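Local atomic coordinates of putative phosphomethylpyrimidine kinase (Bacteroides thetaiotaomicron, PDB entry 3MBH), a protein that probably phosphorylates pyridoxal at the expense of ATP, as a ribokinase-like kinase of vitamin B6, and is seen here with pyridoxal bound. Residues K9-H14 with D79-G84; Q91-S96 with M133-T138; Y170-S175 with Y201-N206; S229-S234 with P242-R247. One frame throughout, in Å; residues are numbered along the deposited sequence. Where two conformers were deposited one is given.

Contact 1 of 4, residues K9-H14 with D79-G84; sequences KIAAVH and DAIYTG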
loop_
_atom_site.group_PDB
_atom_site.type_symbol
_atom_site.label_atom_id
_atom_site.label_comp_id
_atom_site.label_asym_id
_atom_site.label_seq_id
_atom_site.Cartn_x
_atom_site.Cartn_y
_atom_site.Cartn_z
ATOM N N LYS A 9 -3.109 -23.542 -8.058
ATOM C CA LYS A 9 -2.139 -24.400 -7.399
ATOM C C LYS A 9 -0.962 -24.745 -8.331
ATOM O O LYS A 9 -1.136 -25.091 -9.522
ATOM C CB LYS A 9 -2.774 -25.720 -6.927
ATOM C CG LYS A 9 -4.020 -25.638 -6.059
ATOM C CD LYS A 9 -4.390 -27.060 -5.553
ATOM C CE LYS A 9 -5.817 -27.398 -5.744
ATOM N NZ LYS A 9 -6.773 -26.697 -4.808
ATOM N N ILE A 10 0.222 -24.658 -7.772
ATOM C CA ILE A 10 1.456 -24.999 -8.466
ATOM C C ILE A 10 2.143 -26.161 -7.798
ATOM O O ILE A 10 2.484 -26.067 -6.612
ATOM C CB ILE A 10 2.400 -23.790 -8.478
ATOM C CG1 ILE A 10 1.688 -22.594 -9.122
ATOM C CG2 ILE A 10 3.692 -24.143 -9.209
ATOM C CD1 ILE A 10 2.441 -21.263 -9.003
ATOM N N ALA A 11 2.368 -27.253 -8.514
ATOM C CA ALA A 11 3.157 -28.339 -7.959
ATOM C C ALA A 11 4.650 -27.930 -8.140
ATOM O O ALA A 11 5.089 -27.696 -9.268
ATOM C CB ALA A 11 2.832 -29.691 -8.675
ATOM N N ALA A 12 5.403 -27.882 -7.036
ATOM C CA ALA A 12 6.770 -27.437 -7.001
ATOM C C ALA A 12 7.705 -28.618 -6.752
ATOM O O ALA A 12 7.756 -29.170 -5.644
ATOM C CB ALA A 12 6.966 -26.333 -5.932
ATOM N N VAL A 13 8.393 -29.033 -7.806
ATOM C CA VAL A 13 9.295 -30.204 -7.807
ATOM C C VAL A 13 10.762 -29.700 -7.628
ATOM O O VAL A 13 11.479 -29.479 -8.588
ATOM C CB VAL A 13 9.115 -31.079 -9.089
ATOM C CG1 VAL A 13 9.875 -32.415 -8.908
ATOM C CG2 VAL A 13 7.582 -31.274 -9.416
ATOM N N HIS A 14 11.128 -29.496 -6.364
ATOM C CA HIS A 14 12.360 -28.910 -5.969
ATOM C C HIS A 14 12.752 -29.548 -4.651
ATOM O O HIS A 14 11.916 -30.147 -3.969
ATOM C CB HIS A 14 12.221 -27.400 -5.710
ATOM C CG HIS A 14 11.815 -26.594 -6.907
ATOM N ND1 HIS A 14 12.715 -25.834 -7.615
ATOM C CD2 HIS A 14 10.602 -26.346 -7.452
ATOM C CE1 HIS A 14 12.092 -25.217 -8.608
ATOM N NE2 HIS A 14 10.804 -25.511 -8.538
ATOM N N ASP A 79 -2.602 -26.134 -11.695
ATOM C CA ASP A 79 -2.635 -25.126 -12.761
ATOM C C ASP A 79 -1.260 -24.971 -13.362
ATOM O O ASP A 79 -1.115 -24.541 -14.509
ATOM C CB ASP A 79 -3.148 -23.837 -12.181
ATOM C CG ASP A 79 -4.533 -24.025 -11.560
ATOM O OD1 ASP A 79 -5.451 -24.179 -12.361
ATOM O OD2 ASP A 79 -4.682 -24.114 -10.303
ATOM N N ALA A 80 -0.241 -25.358 -12.597
ATOM C CA ALA A 80 1.097 -25.329 -13.113
ATOM C C ALA A 80 1.959 -26.339 -12.422
ATOM O O ALA A 80 1.639 -26.751 -11.335
ATOM C CB ALA A 80 1.690 -23.953 -12.979
ATOM N N ILE A 81 3.037 -26.746 -13.092
ATOM C CA ILE A 81 4.061 -27.635 -12.540
ATOM C C ILE A 81 5.407 -26.976 -12.844
ATOM O O ILE A 81 5.696 -26.603 -13.991
ATOM C CB ILE A 81 4.061 -29.059 -13.153
ATOM C CG1 ILE A 81 2.695 -29.711 -12.945
ATOM C CG2 ILE A 81 5.251 -29.915 -12.555
ATOM C CD1 ILE A 81 2.479 -31.049 -13.602
ATOM N N TYR A 82 6.205 -26.816 -11.774
ATOM C CA TYR A 82 7.438 -26.054 -11.850
ATOM C C TYR A 82 8.509 -26.886 -11.207
ATOM O O TYR A 82 8.490 -27.126 -9.988
ATOM C CB TYR A 82 7.223 -24.693 -11.148
ATOM C CG TYR A 82 8.440 -23.884 -10.766
ATOM C CD1 TYR A 82 9.661 -24.042 -11.415
ATOM C CD2 TYR A 82 8.354 -22.894 -9.789
ATOM C CE1 TYR A 82 10.765 -23.336 -11.021
ATOM C CE2 TYR A 82 9.460 -22.162 -9.409
ATOM C CZ TYR A 82 10.647 -22.352 -10.035
ATOM O OH TYR A 82 11.777 -21.646 -9.675
ATOM N N THR A 83 9.501 -27.231 -12.008
ATOM C CA THR A 83 10.549 -28.106 -11.570
ATOM C C THR A 83 11.872 -27.391 -11.477
ATOM O O THR A 83 12.144 -26.455 -12.237
ATOM C CB THR A 83 10.716 -29.347 -12.532
ATOM O OG1 THR A 83 11.410 -28.971 -13.735
ATOM C CG2 THR A 83 9.403 -29.937 -12.861
ATOM N N GLY A 84 12.734 -27.892 -10.592
ATOM C CA GLY A 84 14.096 -27.403 -10.473
ATOM C C GLY A 84 15.089 -28.493 -10.096
ATOM O O GLY A 84 15.252 -29.545 -10.823
#

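Contact 2 of 4, residues Q91-S96 with M133-T138; sequences QIQIVS and MRHLIT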
loop_
_atom_site.group_PDB
_atom_site.type_symbol
_atom_site.label_atom_id
_atom_site.label_comp_id
_atom_site.label_asym_id
_atom_site.label_seq_id
_atom_site.Cartn_x
_atom_site.Cartn_y
_atom_site.Cartn_z
ATOM N N GLN A 91 14.893 -39.430 -11.182
ATOM C CA GLN A 91 13.763 -38.537 -11.039
ATOM C C GLN A 91 13.286 -37.986 -12.354
ATOM O O GLN A 91 12.127 -37.653 -12.473
ATOM C CB GLN A 91 14.070 -37.378 -10.074
ATOM C CG GLN A 91 14.401 -37.894 -8.684
ATOM C CD GLN A 91 14.444 -36.827 -7.618
ATOM O OE1 GLN A 91 14.174 -35.659 -7.901
ATOM N NE2 GLN A 91 14.841 -37.211 -6.401
ATOM N N ILE A 92 14.143 -37.933 -13.358
ATOM C CA ILE A 92 13.702 -37.299 -14.596
ATOM C C ILE A 92 12.474 -38.017 -15.162
ATOM O O ILE A 92 11.476 -37.389 -15.473
ATOM C CB ILE A 92 14.790 -37.128 -15.629
ATOM C CG1 ILE A 92 15.624 -35.881 -15.274
ATOM C CG2 ILE A 92 14.122 -36.973 -17.057
ATOM C CD1 ILE A 92 16.644 -36.084 -14.047
ATOM N N GLN A 93 12.502 -39.328 -15.176
ATOM C CA GLN A 93 11.394 -40.077 -15.776
ATOM C C GLN A 93 10.146 -40.082 -14.899
ATOM O O GLN A 93 9.034 -40.069 -15.387
ATOM C CB GLN A 93 11.822 -41.492 -16.134
ATOM C CG GLN A 93 12.442 -41.622 -17.495
ATOM C CD GLN A 93 11.525 -41.145 -18.675
ATOM O OE1 GLN A 93 10.305 -41.399 -18.721
ATOM N NE2 GLN A 93 12.132 -40.437 -19.599
ATOM N N ILE A 94 10.350 -40.113 -13.604
ATOM C CA ILE A 94 9.240 -39.969 -12.634
ATOM C C ILE A 94 8.545 -38.633 -12.837
ATOM O O ILE A 94 7.301 -38.531 -12.881
ATOM C CB ILE A 94 9.702 -40.123 -11.168
ATOM C CG1 ILE A 94 10.227 -41.541 -10.960
ATOM C CG2 ILE A 94 8.523 -39.803 -10.211
ATOM C CD1 ILE A 94 11.046 -41.777 -9.667
ATOM N N VAL A 95 9.351 -37.606 -13.003
ATOM C CA VAL A 95 8.825 -36.266 -13.167
ATOM C C VAL A 95 8.179 -36.115 -14.543
ATOM O O VAL A 95 7.136 -35.510 -14.643
ATOM C CB VAL A 95 9.902 -35.215 -12.916
ATOM C CG1 VAL A 95 9.372 -33.826 -13.241
ATOM C CG2 VAL A 95 10.347 -35.292 -11.409
ATOM N N SER A 96 8.789 -36.677 -15.582
ATOM C CA SER A 96 8.174 -36.657 -16.909
ATOM C C SER A 96 6.777 -37.296 -16.900
ATOM O O SER A 96 5.828 -36.758 -17.488
ATOM C CB SER A 96 9.079 -37.339 -17.930
ATOM O OG SER A 96 10.377 -36.788 -17.884
HETATM N N MSE A 133 18.327 -34.543 -18.006
HETATM C CA MSE A 133 17.718 -33.231 -18.034
HETATM C C MSE A 133 17.376 -32.824 -19.472
HETATM O O MSE A 133 16.354 -32.184 -19.708
HETATM C CB MSE A 133 18.611 -32.210 -17.352
HETATM C CG MSE A 133 17.996 -30.840 -17.176
HETATM SE SE MSE A 133 16.388 -30.895 -16.037
HETATM C CE MSE A 133 17.224 -30.966 -14.287
ATOM N N ARG A 134 18.229 -33.208 -20.425
ATOM C CA ARG A 134 17.952 -32.998 -21.833
ATOM C C ARG A 134 16.598 -33.576 -22.265
ATOM O O ARG A 134 15.922 -33.011 -23.121
ATOM C CB ARG A 134 19.056 -33.618 -22.722
ATOM C CG ARG A 134 20.349 -32.825 -22.722
ATOM C CD ARG A 134 21.407 -33.549 -23.506
ATOM N NE ARG A 134 22.712 -32.948 -23.289
ATOM C CZ ARG A 134 23.865 -33.599 -23.334
ATOM N NH1 ARG A 134 23.891 -34.899 -23.557
ATOM N NH2 ARG A 134 25.001 -32.953 -23.140
ATOM N N HIS A 135 16.205 -34.692 -21.663
ATOM C CA HIS A 135 14.899 -35.253 -21.895
ATOM C C HIS A 135 13.779 -34.444 -21.232
ATOM O O HIS A 135 12.755 -34.171 -21.869
ATOM C CB HIS A 135 14.787 -36.716 -21.401
ATOM C CG HIS A 135 13.445 -37.324 -21.669
ATOM N ND1 HIS A 135 13.014 -37.633 -22.942
ATOM C CD2 HIS A 135 12.420 -37.632 -20.843
ATOM C CE1 HIS A 135 11.794 -38.143 -22.884
ATOM N NE2 HIS A 135 11.416 -38.170 -21.620
ATOM N N LEU A 136 13.967 -34.108 -19.971
ATOM C CA LEU A 136 12.933 -33.422 -19.220
ATOM C C LEU A 136 12.555 -32.085 -19.886
ATOM O O LEU A 136 11.376 -31.736 -19.938
ATOM C CB LEU A 136 13.349 -33.195 -17.773
ATOM C CG LEU A 136 12.248 -32.566 -16.903
ATOM C CD1 LEU A 136 10.957 -33.446 -16.909
ATOM C CD2 LEU A 136 12.760 -32.256 -15.467
ATOM N N ILE A 137 13.519 -31.359 -20.435
ATOM C CA ILE A 137 13.153 -30.057 -21.014
ATOM C C ILE A 137 12.179 -30.190 -22.205
ATOM O O ILE A 137 11.461 -29.248 -22.478
ATOM C CB ILE A 137 14.341 -29.152 -21.406
ATOM C CG1 ILE A 137 15.179 -29.781 -22.550
ATOM C CG2 ILE A 137 15.132 -28.720 -20.149
ATOM C CD1 ILE A 137 16.039 -28.820 -23.211
ATOM N N THR A 138 12.129 -31.359 -22.861
ATOM C CA THR A 138 11.279 -31.563 -24.026
ATOM C C THR A 138 9.820 -31.564 -23.606
ATOM O O THR A 138 8.913 -31.442 -24.450
ATOM C CB THR A 138 11.577 -32.900 -24.785
ATOM O OG1 THR A 138 11.241 -34.031 -23.975
ATOM C CG2 THR A 138 13.039 -32.992 -25.192
#

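Contact 3 of 4, residues Y170-S175 with Y201-N206; sequences YLRLLS and YNRQGN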
loop_
_atom_site.group_PDB
_atom_site.type_symbol
_atom_site.label_atom_id
_atom_site.label_comp_id
_atom_site.label_asym_id
_atom_site.label_seq_id
_atom_site.Cartn_x
_atom_site.Cartn_y
_atom_site.Cartn_z
ATOM N N TYR A 170 20.852 -20.285 -30.321
ATOM C CA TYR A 170 20.699 -21.252 -29.225
ATOM C C TYR A 170 19.238 -21.309 -28.725
ATOM O O TYR A 170 18.702 -22.370 -28.404
ATOM C CB TYR A 170 21.589 -20.898 -28.043
ATOM C CG TYR A 170 23.070 -20.754 -28.292
ATOM C CD1 TYR A 170 23.777 -21.678 -29.050
ATOM C CD2 TYR A 170 23.787 -19.724 -27.671
ATOM C CE1 TYR A 170 25.168 -21.540 -29.240
ATOM C CE2 TYR A 170 25.175 -19.576 -27.871
ATOM C CZ TYR A 170 25.854 -20.481 -28.651
ATOM O OH TYR A 170 27.231 -20.316 -28.815
ATOM N N LEU A 171 18.606 -20.144 -28.627
ATOM C CA LEU A 171 17.197 -20.047 -28.153
ATOM C C LEU A 171 16.283 -20.892 -29.060
ATOM O O LEU A 171 15.479 -21.680 -28.604
ATOM C CB LEU A 171 16.749 -18.585 -28.108
ATOM C CG LEU A 171 17.297 -17.743 -26.943
ATOM C CD1 LEU A 171 17.101 -16.322 -27.300
ATOM C CD2 LEU A 171 16.600 -18.045 -25.570
ATOM N N ARG A 172 16.454 -20.706 -30.354
ATOM C CA ARG A 172 15.671 -21.429 -31.323
ATOM C C ARG A 172 15.936 -22.953 -31.275
ATOM O O ARG A 172 14.990 -23.734 -31.394
ATOM C CB ARG A 172 15.939 -20.817 -32.702
ATOM C CG ARG A 172 15.279 -21.500 -33.849
ATOM C CD ARG A 172 13.794 -21.562 -33.655
ATOM N NE ARG A 172 13.134 -21.952 -34.888
ATOM C CZ ARG A 172 11.821 -21.918 -35.057
ATOM N NH1 ARG A 172 11.028 -21.562 -34.044
ATOM N NH2 ARG A 172 11.302 -22.277 -36.223
ATOM N N LEU A 173 17.198 -23.370 -31.094
ATOM C CA LEU A 173 17.550 -24.808 -31.054
ATOM C C LEU A 173 16.888 -25.465 -29.859
ATOM O O LEU A 173 16.357 -26.561 -29.963
ATOM C CB LEU A 173 19.052 -25.045 -30.909
ATOM C CG LEU A 173 19.990 -24.869 -32.081
ATOM C CD1 LEU A 173 21.413 -25.184 -31.592
ATOM C CD2 LEU A 173 19.628 -25.764 -33.300
ATOM N N LEU A 174 16.928 -24.786 -28.714
ATOM C CA LEU A 174 16.245 -25.260 -27.548
ATOM C C LEU A 174 14.713 -25.267 -27.714
ATOM O O LEU A 174 14.048 -26.209 -27.280
ATOM C CB LEU A 174 16.692 -24.479 -26.300
ATOM C CG LEU A 174 18.096 -24.769 -25.722
ATOM C CD1 LEU A 174 18.268 -23.878 -24.476
ATOM C CD2 LEU A 174 18.308 -26.237 -25.411
ATOM N N SER A 175 14.142 -24.254 -28.368
ATOM C CA SER A 175 12.680 -24.245 -28.572
ATOM C C SER A 175 12.243 -25.373 -29.514
ATOM O O SER A 175 11.193 -25.965 -29.344
ATOM C CB SER A 175 12.211 -22.942 -29.152
ATOM O OG SER A 175 10.817 -23.000 -29.354
ATOM N N TYR A 201 13.110 -16.180 -25.962
ATOM C CA TYR A 201 12.429 -16.412 -27.217
ATOM C C TYR A 201 11.025 -16.966 -26.926
ATOM O O TYR A 201 10.838 -17.765 -26.043
ATOM C CB TYR A 201 13.253 -17.333 -28.088
ATOM C CG TYR A 201 12.532 -17.779 -29.305
ATOM C CD1 TYR A 201 12.325 -16.911 -30.329
ATOM C CD2 TYR A 201 12.064 -19.085 -29.427
ATOM C CE1 TYR A 201 11.633 -17.278 -31.456
ATOM C CE2 TYR A 201 11.381 -19.484 -30.535
ATOM C CZ TYR A 201 11.185 -18.578 -31.562
ATOM O OH TYR A 201 10.532 -18.916 -32.691
ATOM N N ASN A 202 10.041 -16.493 -27.669
ATOM C CA ASN A 202 8.666 -16.987 -27.579
ATOM C C ASN A 202 8.336 -17.470 -28.973
ATOM O O ASN A 202 8.261 -16.677 -29.930
ATOM C CB ASN A 202 7.696 -15.868 -27.135
ATOM C CG ASN A 202 6.355 -16.392 -26.725
ATOM O OD1 ASN A 202 6.008 -17.529 -27.016
ATOM N ND2 ASN A 202 5.591 -15.579 -26.039
ATOM N N ARG A 203 8.136 -18.760 -29.104
ATOM C CA ARG A 203 7.818 -19.332 -30.416
ATOM C C ARG A 203 6.464 -18.767 -30.871
ATOM O O ARG A 203 6.243 -18.543 -32.039
ATOM C CB ARG A 203 7.776 -20.868 -30.332
ATOM C CG ARG A 203 7.631 -21.575 -31.723
ATOM C CD ARG A 203 7.762 -23.115 -31.603
ATOM N NE ARG A 203 6.883 -23.669 -30.561
ATOM C CZ ARG A 203 7.244 -24.523 -29.578
ATOM N NH1 ARG A 203 8.492 -24.989 -29.487
ATOM N NH2 ARG A 203 6.335 -24.935 -28.671
ATOM N N GLN A 204 5.573 -18.481 -29.922
ATOM C CA GLN A 204 4.331 -17.882 -30.275
ATOM C C GLN A 204 4.537 -16.381 -30.540
ATOM O O GLN A 204 4.659 -15.588 -29.595
ATOM C CB GLN A 204 3.355 -18.086 -29.163
ATOM C CG GLN A 204 2.063 -17.438 -29.426
ATOM C CD GLN A 204 1.192 -18.209 -30.377
ATOM O OE1 GLN A 204 1.194 -19.476 -30.395
ATOM N NE2 GLN A 204 0.401 -17.462 -31.165
ATOM N N GLY A 205 4.511 -15.997 -31.814
ATOM C CA GLY A 205 4.817 -14.640 -32.238
ATOM C C GLY A 205 6.266 -14.525 -32.706
ATOM O O GLY A 205 6.631 -13.544 -33.362
ATOM N N ASN A 206 7.088 -15.524 -32.361
ATOM C CA ASN A 206 8.457 -15.646 -32.889
ATOM C C ASN A 206 9.248 -14.403 -32.536
ATOM O O ASN A 206 9.897 -13.820 -33.384
ATOM C CB ASN A 206 8.428 -15.895 -34.398
ATOM C CG ASN A 206 9.821 -16.164 -35.013
ATOM O OD1 ASN A 206 10.595 -16.994 -34.563
ATOM N ND2 ASN A 206 10.102 -15.464 -36.094
#

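Contact 4 of 4, residues S229-S234 with P242-R247; sequences SVITGS and PMALDR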
loop_
_atom_site.group_PDB
_atom_site.type_symbol
_atom_site.label_atom_id
_atom_site.label_comp_id
_atom_site.label_asym_id
_atom_site.label_seq_id
_atom_site.Cartn_x
_atom_site.Cartn_y
_atom_site.Cartn_z
ATOM N N SER A 229 10.848 -18.454 -10.271
ATOM C CA SER A 229 9.639 -18.315 -9.448
ATOM C C SER A 229 8.859 -17.029 -9.857
ATOM O O SER A 229 7.621 -17.071 -10.058
ATOM C CB SER A 229 9.991 -18.232 -7.951
ATOM O OG SER A 229 10.408 -19.477 -7.429
ATOM N N VAL A 230 9.584 -15.921 -10.064
ATOM C CA VAL A 230 8.909 -14.685 -10.494
ATOM C C VAL A 230 8.378 -14.818 -11.916
ATOM O O VAL A 230 7.246 -14.417 -12.203
ATOM C CB VAL A 230 9.753 -13.426 -10.293
ATOM C CG1 VAL A 230 8.944 -12.215 -10.824
ATOM C CG2 VAL A 230 10.135 -13.260 -8.782
ATOM N N ILE A 231 9.155 -15.444 -12.796
ATOM C CA ILE A 231 8.674 -15.695 -14.163
ATOM C C ILE A 231 7.355 -16.512 -14.157
ATOM O O ILE A 231 6.387 -16.148 -14.831
ATOM C CB ILE A 231 9.733 -16.362 -15.073
ATOM C CG1 ILE A 231 10.902 -15.395 -15.291
ATOM C CG2 ILE A 231 9.102 -16.818 -16.445
ATOM C CD1 ILE A 231 10.698 -14.223 -16.279
ATOM N N THR A 232 7.309 -17.570 -13.368
ATOM C CA THR A 232 6.139 -18.426 -13.303
ATOM C C THR A 232 4.942 -17.688 -12.786
ATOM O O THR A 232 3.860 -17.753 -13.393
ATOM C CB THR A 232 6.428 -19.600 -12.369
ATOM O OG1 THR A 232 7.526 -20.308 -12.926
ATOM C CG2 THR A 232 5.236 -20.543 -12.242
ATOM N N GLY A 233 5.112 -16.990 -11.656
ATOM C CA GLY A 233 4.031 -16.234 -11.105
ATOM C C GLY A 233 3.534 -15.144 -12.073
ATOM O O GLY A 233 2.340 -14.927 -12.197
ATOM N N SER A 234 4.463 -14.440 -12.714
ATOM C CA SER A 234 4.092 -13.337 -13.611
ATOM C C SER A 234 3.312 -13.865 -14.821
ATOM O O SER A 234 2.282 -13.275 -15.216
ATOM C CB SER A 234 5.364 -12.542 -13.981
ATOM O OG SER A 234 5.246 -11.771 -15.153
ATOM N N PRO A 242 7.960 -10.264 -21.989
ATOM C CA PRO A 242 8.921 -9.215 -21.652
ATOM C C PRO A 242 8.610 -8.586 -20.287
ATOM O O PRO A 242 9.533 -8.230 -19.552
ATOM C CB PRO A 242 8.796 -8.212 -22.828
ATOM C CG PRO A 242 7.497 -8.527 -23.469
ATOM C CD PRO A 242 7.227 -9.973 -23.232
HETATM N N MSE A 243 7.317 -8.500 -19.925
HETATM C CA MSE A 243 6.961 -7.982 -18.610
HETATM C C MSE A 243 7.467 -8.921 -17.497
HETATM O O MSE A 243 7.981 -8.434 -16.493
HETATM C CB MSE A 243 5.455 -7.731 -18.485
HETATM C CG MSE A 243 5.012 -7.438 -17.065
HETATM SE SE MSE A 243 5.533 -5.620 -16.594
HETATM C CE MSE A 243 4.193 -4.655 -17.689
ATOM N N ALA A 244 7.349 -10.245 -17.704
ATOM C CA ALA A 244 7.863 -11.250 -16.755
ATOM C C ALA A 244 9.346 -11.077 -16.558
ATOM O O ALA A 244 9.831 -11.063 -15.430
ATOM C CB ALA A 244 7.553 -12.673 -17.233
ATOM N N LEU A 245 10.077 -10.954 -17.651
ATOM C CA LEU A 245 11.509 -10.674 -17.597
ATOM C C LEU A 245 11.895 -9.422 -16.764
ATOM O O LEU A 245 12.886 -9.435 -16.012
ATOM C CB LEU A 245 12.062 -10.492 -19.030
ATOM C CG LEU A 245 11.996 -11.692 -19.989
ATOM C CD1 LEU A 245 12.577 -11.301 -21.415
ATOM C CD2 LEU A 245 12.672 -12.893 -19.427
ATOM N N ASP A 246 11.147 -8.333 -16.945
ATOM C CA ASP A 246 11.365 -7.090 -16.174
ATOM C C ASP A 246 11.062 -7.261 -14.708
ATOM O O ASP A 246 11.877 -6.872 -13.866
ATOM C CB ASP A 246 10.543 -5.943 -16.776
ATOM C CG ASP A 246 11.212 -5.390 -18.048
ATOM O OD1 ASP A 246 12.415 -5.048 -17.950
ATOM O OD2 ASP A 246 10.579 -5.310 -19.111
ATOM N N ARG A 247 9.928 -7.891 -14.396
ATOM C CA ARG A 247 9.569 -8.138 -13.012
ATOM C C ARG A 247 10.633 -8.982 -12.327
ATOM O O ARG A 247 11.046 -8.657 -11.213
ATOM C CB ARG A 247 8.209 -8.801 -12.913
ATOM C CG ARG A 247 7.101 -7.922 -13.359
ATOM C CD ARG A 247 5.695 -8.517 -13.060
ATOM N NE ARG A 247 5.416 -8.604 -11.644
ATOM C CZ ARG A 247 4.358 -9.206 -11.134
ATOM N NH1 ARG A 247 3.471 -9.797 -11.928
ATOM N NH2 ARG A 247 4.182 -9.201 -9.808
#

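Contact 1 of 4, residues K9-H14 with D79-G84
I10 to V13 run beside A80 to T83, residue for residue, as parallel neighbours in the central sheet of the ribokinase-like fold. The ladder is the parallel kind, because A11 bonds on both sides of its partner: its N gives to A80 O and its O takes Y82 N. I10, A80, A12 and Y82 face one side of the sheet, A11, I81, V13 and T83 the other. Y82 carries the first side. Its CB meets I10 CG2 at 4.1 Å. Chi1 of 164° sets CG anti to the backbone N; H14 NE2 stands over the centre of the ring, 3.6 Å from Y82 CG and 3.3 Å from Y82 CE1. Further out, Y82 OH is 3.7 Å from H14 CE1 and also makes weak bonds to D225 O and S229 OG. The pair is T-shaped, the edge of H14 toward the face of Y82, with planes at 81°. The other end is polar. K9 O takes two donors, D79 N and A80 N, while D79 OD2 uses its anti lone pair to accept K9 N at 2.8 Å and 164°. Three bonds thus tie K9 to D79 and A80 where the parallel pairing begins. G84 closes the register: its N bonds V13 O at 2.8 Å and also sits over one face of the H14 ring, 3.4 Å from H14 CE1.

Contact 2 of 4, residues Q91-S96 with M133-T138
The H135 ring and the Q93 amide are the flat groups where these helices meet. Q93 NE2 reaches the ring obliquely, 3.1 Å from both H135 CD2 and H135 NE2, with the amide and ring planes 37° apart. At the ring's edge, near its plane, lie S96 OG, 3.7 Å from H135 CD2, and I92 CG2; S96 OG is itself bonded to I92 O. Over one face stands T138 OG1, off-centre toward the rim. T138 OG1 gives a hydrogen bond to H135 O at 2.6 Å, in the carbonyl plane, and T138 N gives to the same oxygen, so two donors hold it. Below this polar rim the contact is aliphatic. L136 CG is anti to its backbone N (chi1 -176°), and its CD1 comes 4.0 Å from V95 CG1. I92 CG2 reaches L136 CB at 3.9 Å, the two side chains crossing at a slant. Both V95 and L136 also rest on T83 of strand 80-83, which shows that the helices share one face of the sheet. Q93 lies about 4 Å, side chain to side chain, from D97, a zinc ligand known from a crystal structure of this protein, although no zinc is bound to this chain. Helices 91-102 and 127-136 belong to successive beta-alpha-beta crossovers, joining strands 80-83, 108-111 and 142-143, and such side-by-side packing is typical of the layered alpha/beta ribokinase fold.

Contact 3 of 4, residues Y170-S175 with Y201-N206
Y201, which packs against L171 and S175, carries the shortest sound polar bond here: Y201 OH gives to N206 OD1 at 2.7 Å, in the carbonyl plane and on a lone pair. This ties the phenol to the turn that follows. CG is anti to the backbone N (chi1 171°), and S175 OG lies at the ring edge in its plane, 3.8 Å from Y201 CE2. R203 N lies above one ring face, toward the rim. Nearer the backbone, L171 CB and Y201 CB meet at 3.7 Å, the side chains sliding past each other in opposite directions. S175 OG is fixed elsewhere, by P179 O, and R203 NH1, 3.1 Å from S175 OG, has its hydrogen bond to G178 O. The turn is held internally as well: N202 OD1 accepts Q204 N at 3.1 Å, an Asx turn, and also bonds Q180 NE2. Helix 164-176 thus lies on the sheet where strand 195-202 ends between antiparallel neighbours 181-189 and 207-213. L171 touches V182 and I184 of the first and Y208 of the second, while N202 and Q204 pack on G261 of a third subunit.

Contact 4 of 4, residues S229-S234 with P242-R247
I231 and S234 press against A244 where helices 223-236 and 241-257, joined by a short loop, form a helical hairpin of the ribokinase-like fold. Their segment axes approach to 8.6 Å, and their directions differ by 140°, an antiparallel pair well off straight. The tight part centres on A244, whose small side chain lets the backbones come close: its CA is 5.2 Å from that of I231. I231 CD1, turned by chi2 of -76°, reaches in to 3.6 Å from A244 CB and 3.4 Å from A244 O, and touches L245 CD2 at 3.9 Å. From the next turn S234 OG, anti to its backbone N, stands 3.1 Å from A244 CA. No hydrogen bond runs directly between the two segments; across the interface itself they meet by van der Waals packing.

Toward R247, which is partly exposed, the packing is looser. V230 CG1 meets R247 CB at 4.1 Å, the side chains crossing at about a right angle. The R247 chain bends at chi3 (67°), and its head bonds outside the pair: NH1 to Q237 OE1 and NH2 to L279 O. The R247 side chain lies about 5 Å, side chain to side chain, from that of D280, a zinc ligand known from a crystal structure of this protein; no zinc is bound to this chain. M243, also partly exposed, packs on N278 of a third subunit. One carboxylate oxygen in the connecting loop links both parts: D239 OD2 hydrogen-bonds S234 OG and forms a salt bridge with R247 NH1.

In the fold
Followed from the N terminus, the four contacts come in series, each closing before the next opens, and none nests or crosses. Contact 1 closes a loop of 64 residues and pairs two inner strands of the sheet. Contact 2, 36 residues wide, lays two crossover helices over one face of it, V13 CG1 touching V95 CG2. Contact 3 closes 25 residues and fastens a later helix to the antiparallel side of the same sheet; I137 CD1 and L174 CD2 join it to contact 2. Contact 4 spans only seven residues and meets contact 1 on the other face, where Y82 approaches S229. Contacts 2 and 4 thus lie on opposite sides of the chain's centre, while contacts 3 and 4 both border a third subunit.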